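Local coordinates for uncharacterized protein (Methanocella paludicola, PDB 5DMP), which is an archaeal phosphoesterase related to the 3'-phosphoesterase domain of DNA ligase D and probably trims DNA 3' ends during non-homologous end joining, at residues P4-Q9 against L20-G25; L28-V33 against E51-G56. One frame throughout, in Å; residues are numbered along the deposited sequence.

Contact 1: residues P4-Q9 against L20-G25. With VN4 (oxido(dioxo)vanadium), chain J.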
# COMPACT_ATOMS: atom_id res chain seq x y z
N PRO A 4 -9.06 10.73 2.70
CA PRO A 4 -8.07 10.26 1.77
C PRO A 4 -8.01 8.77 1.56
O PRO A 4 -8.05 8.02 2.50
CB PRO A 4 -6.79 10.90 2.24
CG PRO A 4 -6.94 10.88 3.77
CD PRO A 4 -8.45 10.91 4.04
N ILE A 5 -8.00 8.39 0.30
CA ILE A 5 -7.97 6.99 -0.06
C ILE A 5 -6.64 6.33 0.29
O ILE A 5 -5.57 6.90 0.06
CB ILE A 5 -8.21 6.88 -1.58
CG1 ILE A 5 -9.68 7.11 -1.88
CG2 ILE A 5 -7.85 5.50 -2.20
CD1 ILE A 5 -9.76 7.55 -3.33
N TYR A 6 -6.74 5.09 0.78
CA TYR A 6 -5.62 4.09 0.85
C TYR A 6 -6.13 2.92 -0.00
O TYR A 6 -7.34 2.52 0.07
CB TYR A 6 -5.46 3.70 2.35
CG TYR A 6 -5.19 2.24 2.53
CD1 TYR A 6 -3.93 1.71 2.12
CD2 TYR A 6 -6.14 1.39 3.08
CE1 TYR A 6 -3.66 0.33 2.22
CE2 TYR A 6 -5.90 -0.01 3.19
CZ TYR A 6 -4.65 -0.52 2.78
OH TYR A 6 -4.41 -1.89 2.92
N VAL A 7 -5.25 2.38 -0.85
CA VAL A 7 -5.60 1.17 -1.61
C VAL A 7 -4.34 0.33 -1.80
O VAL A 7 -3.22 0.87 -1.89
CB VAL A 7 -6.21 1.58 -3.00
CG1 VAL A 7 -5.25 2.49 -3.79
CG2 VAL A 7 -6.66 0.32 -3.80
N ILE A 8 -4.51 -0.98 -1.86
CA ILE A 8 -3.46 -1.86 -2.32
C ILE A 8 -4.07 -2.68 -3.45
O ILE A 8 -5.15 -3.34 -3.28
CB ILE A 8 -3.00 -2.86 -1.20
CG1 ILE A 8 -2.22 -2.04 -0.10
CG2 ILE A 8 -2.12 -3.95 -1.87
CD1 ILE A 8 -1.72 -2.84 1.15
N GLN A 9 -3.37 -2.68 -4.57
CA GLN A 9 -3.79 -3.58 -5.67
C GLN A 9 -2.78 -4.72 -5.73
O GLN A 9 -1.57 -4.49 -5.60
CB GLN A 9 -3.84 -2.82 -6.97
CG GLN A 9 -5.18 -2.04 -7.07
CD GLN A 9 -5.11 -0.77 -7.87
OE1 GLN A 9 -4.20 0.07 -7.72
NE2 GLN A 9 -6.15 -0.55 -8.70
N LEU A 20 0.99 -0.32 -3.38
CA LEU A 20 0.37 0.44 -2.32
C LEU A 20 0.17 1.91 -2.77
O LEU A 20 1.10 2.49 -3.33
CB LEU A 20 1.33 0.51 -1.09
CG LEU A 20 0.98 1.53 -0.03
CD1 LEU A 20 -0.31 1.07 0.74
CD2 LEU A 20 2.17 1.57 0.94
N ARG A 21 -1.00 2.50 -2.48
CA ARG A 21 -1.16 3.93 -2.90
C ARG A 21 -1.86 4.71 -1.84
O ARG A 21 -2.76 4.22 -1.12
CB ARG A 21 -2.00 4.01 -4.25
CG ARG A 21 -1.75 2.90 -5.20
CD ARG A 21 -2.54 3.20 -6.57
NE ARG A 21 -2.41 2.05 -7.43
CZ ARG A 21 -1.40 1.76 -8.23
NH1 ARG A 21 -0.32 2.57 -8.33
NH2 ARG A 21 -1.42 0.68 -8.92
N LEU A 22 -1.43 5.95 -1.67
CA LEU A 22 -2.07 6.77 -0.69
C LEU A 22 -2.41 8.13 -1.37
O LEU A 22 -1.51 8.76 -1.99
CB LEU A 22 -1.08 7.13 0.47
CG LEU A 22 -0.59 5.91 1.29
CD1 LEU A 22 0.52 6.40 2.22
CD2 LEU A 22 -1.78 5.34 2.09
N GLU A 23 -3.62 8.59 -1.13
CA GLU A 23 -4.03 9.90 -1.74
C GLU A 23 -3.38 11.07 -1.06
O GLU A 23 -3.54 11.25 0.18
CB GLU A 23 -5.51 10.00 -1.60
CG GLU A 23 -6.03 11.33 -2.20
CD GLU A 23 -7.53 11.52 -2.06
OE1 GLU A 23 -8.28 10.59 -1.63
OE2 GLU A 23 -7.98 12.61 -2.44
N MET A 24 -2.67 11.89 -1.84
CA MET A 24 -2.27 13.23 -1.36
C MET A 24 -2.02 14.18 -2.53
O MET A 24 -1.68 13.73 -3.66
CB MET A 24 -1.01 13.15 -0.48
CG MET A 24 0.16 12.33 -0.99
SD MET A 24 1.52 12.04 0.20
CE MET A 24 1.31 10.36 0.78
N GLY A 25 -2.22 15.48 -2.28
CA GLY A 25 -2.01 16.50 -3.33
C GLY A 25 -2.71 16.18 -4.65
O GLY A 25 -2.14 16.40 -5.74
V VN4 J . -0.14 0.08 -12.25
O1 VN4 J . -0.54 1.35 -13.64
O2 VN4 J . -1.52 -1.27 -12.27
O3 VN4 J . 1.39 0.28 -11.14

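Contact 2: residues L28-V33 against E51-G56. With VN4 (oxido(dioxo)vanadium), chain J.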
# COMPACT_ATOMS: atom_id res chain seq x y z
N LEU A 28 -2.77 9.68 -6.40
CA LEU A 28 -2.44 8.54 -5.54
C LEU A 28 -0.92 8.36 -5.65
O LEU A 28 -0.40 7.92 -6.69
CB LEU A 28 -3.15 7.28 -6.12
CG LEU A 28 -4.68 7.36 -6.02
CD1 LEU A 28 -5.33 6.04 -6.54
CD2 LEU A 28 -5.24 7.65 -4.64
N LYS A 29 -0.16 8.71 -4.60
CA LYS A 29 1.26 8.41 -4.54
C LYS A 29 1.43 6.89 -4.37
O LYS A 29 0.71 6.31 -3.55
CB LYS A 29 1.89 9.13 -3.29
CG LYS A 29 1.70 10.65 -3.17
CD LYS A 29 2.28 11.39 -4.39
CE LYS A 29 3.76 11.15 -4.53
NZ LYS A 29 4.20 12.08 -5.64
N SER A 30 2.35 6.27 -5.12
CA SER A 30 2.28 4.84 -5.32
C SER A 30 3.67 4.24 -5.04
O SER A 30 4.68 4.84 -5.37
CB SER A 30 1.88 4.53 -6.76
OG SER A 30 0.54 5.04 -6.95
N TRP A 31 3.67 3.00 -4.57
CA TRP A 31 4.89 2.23 -4.39
C TRP A 31 4.60 0.80 -4.80
O TRP A 31 3.50 0.26 -4.51
CB TRP A 31 5.28 2.20 -2.91
CG TRP A 31 5.75 3.49 -2.26
CD1 TRP A 31 7.09 3.85 -2.01
CD2 TRP A 31 4.94 4.55 -1.71
NE1 TRP A 31 7.11 5.08 -1.36
CE2 TRP A 31 5.83 5.53 -1.17
CE3 TRP A 31 3.55 4.79 -1.62
CZ2 TRP A 31 5.36 6.72 -0.54
CZ3 TRP A 31 3.09 5.94 -1.05
CH2 TRP A 31 4.01 6.94 -0.54
N ALA A 32 5.59 0.14 -5.41
CA ALA A 32 5.45 -1.29 -5.66
C ALA A 32 6.06 -2.04 -4.49
O ALA A 32 7.21 -1.78 -4.12
CB ALA A 32 6.16 -1.67 -6.96
N VAL A 33 5.32 -3.00 -3.94
CA VAL A 33 5.77 -3.72 -2.76
C VAL A 33 5.81 -5.18 -3.12
O VAL A 33 4.78 -5.89 -3.06
CB VAL A 33 4.81 -3.44 -1.54
CG1 VAL A 33 5.34 -4.18 -0.28
CG2 VAL A 33 4.72 -1.91 -1.30
N GLU A 51 4.91 5.59 -10.52
CA GLU A 51 4.25 6.79 -10.96
C GLU A 51 3.05 7.16 -10.14
O GLU A 51 2.21 6.26 -9.79
CB GLU A 51 3.66 6.51 -12.37
CG GLU A 51 4.59 6.60 -13.52
CD GLU A 51 5.34 7.90 -13.56
OE1 GLU A 51 4.72 8.98 -13.68
OE2 GLU A 51 6.58 7.81 -13.48
N ASP A 52 2.82 8.46 -10.00
CA ASP A 52 1.55 8.89 -9.43
C ASP A 52 0.39 8.38 -10.29
O ASP A 52 0.53 8.30 -11.52
CB ASP A 52 1.43 10.42 -9.42
CG ASP A 52 2.42 11.08 -8.49
OD1 ASP A 52 3.17 10.39 -7.75
OD2 ASP A 52 2.43 12.32 -8.54
N HIS A 53 -0.72 8.01 -9.66
CA HIS A 53 -1.92 7.50 -10.39
C HIS A 53 -3.09 8.44 -10.12
O HIS A 53 -3.13 9.10 -9.11
CB HIS A 53 -2.25 6.05 -9.97
CG HIS A 53 -1.43 5.04 -10.69
ND1 HIS A 53 -0.04 4.99 -10.60
CD2 HIS A 53 -1.79 4.10 -11.59
CE1 HIS A 53 0.40 4.01 -11.38
NE2 HIS A 53 -0.63 3.45 -11.99
N PRO A 54 -4.08 8.47 -11.04
CA PRO A 54 -5.27 9.25 -10.77
C PRO A 54 -6.11 8.61 -9.61
O PRO A 54 -6.14 7.39 -9.46
CB PRO A 54 -6.06 9.17 -12.11
CG PRO A 54 -5.56 7.94 -12.81
CD PRO A 54 -4.13 7.70 -12.30
N ILE A 55 -6.78 9.43 -8.85
CA ILE A 55 -7.66 8.97 -7.74
C ILE A 55 -8.63 7.90 -8.19
O ILE A 55 -8.80 6.91 -7.48
CB ILE A 55 -8.35 10.16 -7.05
CG1 ILE A 55 -7.31 10.90 -6.18
CG2 ILE A 55 -9.54 9.69 -6.19
CD1 ILE A 55 -7.79 12.27 -5.77
N GLY A 56 -9.20 8.01 -9.41
CA GLY A 56 -10.18 7.01 -9.85
C GLY A 56 -9.60 5.62 -10.14
O GLY A 56 -10.33 4.63 -10.15
V VN4 J . -0.14 0.08 -12.25
O1 VN4 J . -0.54 1.35 -13.64
O2 VN4 J . -1.52 -1.27 -12.27
O3 VN4 J . 1.39 0.28 -11.14
O HOH W 1 3.85 8.09 -6.81

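Contact 1: residues P4-Q9 against L20-G25
Arg21 reaches Gln9 through a chain extended from CG to NE (chi2 -174°, chi3 -173°), while in Gln9 CG stands anti to the carbonyl carbon and the chain beyond it is stretched out. The two side chains cross at about a right angle, with amide and guanidinium planes 85° apart. Gln9 OE1 lies in the guanidinium plane and is gripped side-on by two nitrogens: Arg21 NE at 2.7 Å, nearly along the amide C=O axis, and Arg21 NH2 at 3.1 Å, above the amide plane. Gln9 NE2 bonds the carbonyls of Tyr57 and Phe60, which helps explain why the oxygen end of the amide faces the arginine. Thus held, Arg21 turns its guanidinium edge to the vanadium ligand, whose O3 is 3.6 Å from Arg21 NH2; this is consistent with a role in receiving a phosphate-like group.

At the other end, Glu23 CG is anti to the backbone N, and the extended chain presents OE1 to Ile5 N at 2.9 Å, on the anti side of the carboxylate; His3 ND1 also bonds this oxygen. Between these ends runs an antiparallel ladder. Val7 and Arg21 form a hydrogen-bonded pair (Val7 N to Arg21 O 3.1 Å, Arg21 N to Val7 O 2.8 Å), and their side chains lie alongside, Val7 CG1 3.6 Å from Arg21 CB. On the opposite face, Leu20 CD1 meets the edge of the Tyr6 ring at CE1, 3.7 Å away, and also touches Ile8 CG1.

The hairpin of strands 5-12 and 16-24 is flanked by strand 72-84, where Asp78 bonds Tyr6 OH, and by strand 27-33, while helix 97-103 packs on Met24.

Contact 2: residues L28-V33 against E51-G56
The side chains of Lys29 and Asp52 run alongside each other in the same direction. Bends at chi2 (-59°) and chi3 (-60°) fold the lysine back, and its NZ forms a salt bridge with Asp52 OD1 at 2.9 Å, meeting the carboxylate on its syn side. The same Asp52 OD1 accepts a hydrogen bond from a water 2.6 Å away, which in turn accepts one from Ser30 N, so a direct and a bridged link both run from this oxygen to the facing strand. An alanine at Lys29 would probably leave the Asp52 carboxylate without its charged mate and freer to turn, held to this strand mainly through the water.

Leu28 and Ile55 instead cross at about a right angle, Leu28 CD2 lying 4.1 Å from Ile55 CG1. The other branch, Leu28 CD1, approaches Pro54 O to 3.3 Å. The backbone joins Leu28 to His53 as an antiparallel hydrogen-bonded pair (Leu28 N to His53 O 2.8 Å), at the end of the beta hairpin made by strands 27-33 and 45-53, where the second strand is only weakly bonded.

Leu28 O accepts from His53 N and, at 3.0 Å, from Ser30 OG; the two donors come from opposite faces of the carbonyl plane. Ser30 OG also bonds Arg21 NH1 and lies obliquely to the His53 ring. That ring is held at two points of its edge. Its ND1 donates to Glu51 O at 2.7 Å, an acceptor near the ring plane, which limits rotation of the imidazole. From the far nitrogen, His53 NE2 donates to O1 of the vanadium ligand at 2.7 Å, almost straight at 177°, and Tyr57, whose OH bonds the ligand too, brings its ring against the imidazole.

Contact 1 closes before contact 2 opens along the chain, and their centres are only about 7 Å apart. Each pairs the strands of a beta hairpin, and the hairpins are neighbours: strands 16-24 and 27-33 follow each other and are joined by backbone bonds such as Leu20 N to Trp31 O (2.8 Å). In order, strands 5-12, 16-24, 27-33 and 45-53 make successive staves of one antiparallel sheet, whose strand pairings run round into a closed barrel. Arg21 from contact 1 and His53 from contact 2 sit side by side and both face the vanadium ligand, so consecutive hairpins each contribute a residue to what is probably the phosphoesterase active site.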